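Local coordinates for protein serine protease inhibitor (Schistosoma haematobium, PDB 3STO) that probably inhibits serine endopeptidases, as a trematode member of the serpin family, at residues 222-227 against 294-299. Sequence-based numbering, arbitrary orientation.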
loop_
_atom_site.group_PDB
_atom_site.type_symbol
_atom_site.label_atom_id
_atom_site.label_comp_id
_atom_site.label_asym_id
_atom_site.label_seq_id
_atom_site.Cartn_x
_atom_site.Cartn_y
_atom_site.Cartn_z
ATOM N N VAL A 222 -21.658 11.588 8.197
ATOM C CA VAL A 222 -20.964 11.170 7.000
ATOM C C VAL A 222 -21.954 11.081 5.852
ATOM O O VAL A 222 -23.169 11.006 6.071
ATOM C CB VAL A 222 -20.256 9.790 7.186
ATOM C CG1 VAL A 222 -19.148 9.882 8.204
ATOM C CG2 VAL A 222 -21.261 8.700 7.574
ATOM N N ASP A 223 -21.446 11.097 4.626
ATOM C CA ASP A 223 -22.282 10.747 3.495
ATOM C C ASP A 223 -22.305 9.231 3.374
ATOM O O ASP A 223 -21.289 8.623 3.075
ATOM C CB ASP A 223 -21.787 11.408 2.234
ATOM C CG ASP A 223 -21.931 12.926 2.275
ATOM O OD1 ASP A 223 -23.050 13.433 2.540
ATOM O OD2 ASP A 223 -20.920 13.613 2.024
HETATM N N MSE A 224 -23.460 8.631 3.670
HETATM C CA MSE A 224 -23.589 7.178 3.767
HETATM C C MSE A 224 -24.169 6.582 2.465
HETATM O O MSE A 224 -25.289 6.885 2.067
HETATM C CB MSE A 224 -24.441 6.812 4.992
HETATM C CG MSE A 224 -24.484 5.323 5.370
HETATM SE SE MSE A 224 -22.761 4.659 6.191
HETATM C CE MSE A 224 -23.098 5.243 8.070
HETATM N N MSE A 225 -23.388 5.747 1.798
HETATM C CA MSE A 225 -23.841 5.048 0.604
HETATM C C MSE A 225 -24.545 3.800 1.049
HETATM O O MSE A 225 -24.228 3.221 2.101
HETATM C CB MSE A 225 -22.674 4.702 -0.318
HETATM C CG MSE A 225 -21.717 5.872 -0.515
HETATM SE SE MSE A 225 -20.281 5.476 -1.796
HETATM C CE MSE A 225 -19.376 3.957 -0.904
ATOM N N THR A 226 -25.534 3.408 0.265
ATOM C CA THR A 226 -26.390 2.302 0.667
ATOM C C THR A 226 -26.686 1.465 -0.562
ATOM O O THR A 226 -26.800 1.989 -1.658
ATOM C CB THR A 226 -27.737 2.796 1.320
ATOM O OG1 THR A 226 -28.435 3.564 0.372
ATOM C CG2 THR A 226 -27.504 3.723 2.519
ATOM N N GLN A 227 -26.806 0.161 -0.366
ATOM C CA GLN A 227 -27.185 -0.731 -1.432
ATOM C C GLN A 227 -27.589 -2.112 -0.894
ATOM O O GLN A 227 -27.138 -2.563 0.185
ATOM C CB GLN A 227 -26.066 -0.780 -2.489
ATOM C CG GLN A 227 -25.686 -2.134 -3.051
ATOM C CD GLN A 227 -24.355 -2.082 -3.831
ATOM O OE1 GLN A 227 -23.343 -2.603 -3.367
ATOM N NE2 GLN A 227 -24.360 -1.449 -5.008
ATOM N N ARG A 294 -24.341 -0.519 4.134
ATOM C CA ARG A 294 -24.141 0.928 4.206
ATOM C C ARG A 294 -22.697 1.219 4.446
ATOM O O ARG A 294 -22.062 0.617 5.306
ATOM C CB ARG A 294 -24.964 1.556 5.318
ATOM C CG ARG A 294 -26.415 1.163 5.300
ATOM C CD ARG A 294 -27.198 2.151 6.104
ATOM N NE ARG A 294 -28.543 1.683 6.328
ATOM C CZ ARG A 294 -29.121 1.695 7.513
ATOM N NH1 ARG A 294 -28.452 2.156 8.560
ATOM N NH2 ARG A 294 -30.360 1.260 7.646
ATOM N N LEU A 295 -22.197 2.191 3.716
ATOM C CA LEU A 295 -20.779 2.416 3.650
ATOM C C LEU A 295 -20.563 3.908 3.442
ATOM O O LEU A 295 -21.071 4.485 2.488
ATOM C CB LEU A 295 -20.164 1.586 2.488
ATOM C CG LEU A 295 -18.652 1.642 2.236
ATOM C CD1 LEU A 295 -17.886 1.064 3.442
ATOM C CD2 LEU A 295 -18.207 0.931 0.926
ATOM N N PRO A 296 -19.770 4.529 4.325
ATOM C CA PRO A 296 -19.394 5.938 4.153
ATOM C C PRO A 296 -18.599 6.194 2.844
ATOM O O PRO A 296 -17.776 5.377 2.414
ATOM C CB PRO A 296 -18.501 6.207 5.386
ATOM C CG PRO A 296 -18.731 5.065 6.297
ATOM C CD PRO A 296 -19.084 3.907 5.474
ATOM N N LYS A 297 -18.844 7.330 2.212
ATOM C CA LYS A 297 -17.945 7.770 1.179
ATOM C C LYS A 297 -16.853 8.591 1.876
ATOM O O LYS A 297 -17.126 9.376 2.764
ATOM C CB LYS A 297 -18.662 8.564 0.100
ATOM C CG LYS A 297 -19.050 9.915 0.490
ATOM C CD LYS A 297 -19.966 10.511 -0.578
ATOM C CE LYS A 297 -19.384 10.349 -1.970
ATOM N NZ LYS A 297 -20.148 11.178 -2.975
ATOM N N PHE A 298 -15.600 8.346 1.517
ATOM C CA PHE A 298 -14.489 9.025 2.166
ATOM C C PHE A 298 -13.248 9.019 1.298
ATOM O O PHE A 298 -13.137 8.275 0.293
ATOM C CB PHE A 298 -14.157 8.373 3.512
ATOM C CG PHE A 298 -13.715 6.939 3.405
ATOM C CD1 PHE A 298 -14.649 5.916 3.316
ATOM C CD2 PHE A 298 -12.370 6.614 3.377
ATOM C CE1 PHE A 298 -14.233 4.589 3.212
ATOM C CE2 PHE A 298 -11.948 5.279 3.259
ATOM C CZ PHE A 298 -12.884 4.275 3.177
ATOM N N THR A 299 -12.305 9.862 1.685
ATOM C CA THR A 299 -10.993 9.730 1.106
ATOM C C THR A 299 -9.907 9.938 2.131
ATOM O O THR A 299 -9.883 10.969 2.802
ATOM C CB THR A 299 -10.810 10.600 -0.162
ATOM O OG1 THR A 299 -9.525 11.220 -0.143
ATOM C CG2 THR A 299 -11.886 11.629 -0.283
HETATM O O HOH W 1 -18.552 11.149 4.175
#
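Met225 and Leu295 form a hydrogen-bonded antiparallel pair between strands 218-236 and 287-305. The Met225 N to Leu295 O bond is 2.7 Å. The return bond, Leu295 N to Met225 O, measures 2.8 Å. Met225 O also receives a CA-H contact from Arg294.

The side chain of Met225, a selenomethionine, reaches obliquely over residues 295-297. Met225 CB lies 3.2 Å from Leu295 O, and CG stays near that same oxygen. Met225 SE then passes Lys297 CB at 4.0 Å, the two side chains crossing at about a right angle. The chain bends at chi3 (-61°), and Met225 CE ends 3.7 Å from Leu295 CD2. Leu295 lies alongside, pointing the same way, and also packs on Leu348 of strand 339-348.

Met224 and Pro296 share the other face. Met224 bends at chi2 and chi3, and its SE comes to 3.8 Å from Pro296 CD. Thr226 CG2 lies beside the aliphatic chain of Arg294, whose NH1 forms a salt bridge with Glu210.

Past Pro296, Lys297 N donates to Asp223 O with an N-H...O angle of 169°. A water accepts from Asp223 N and donates to Lys297 O. Asp223 CB touches Lys297 CD, but their charged ends pair with Lys209 and Glu350, respectively.

These contacts join strands s3C and s2C of serpin sheet C, just before the chain passes on into sheet A. The main-chain bonds and apolar contacts hold the pair itself, while the charged ends of Asp223, Arg294 and Lys297 reach Lys209, Glu210 and Glu350.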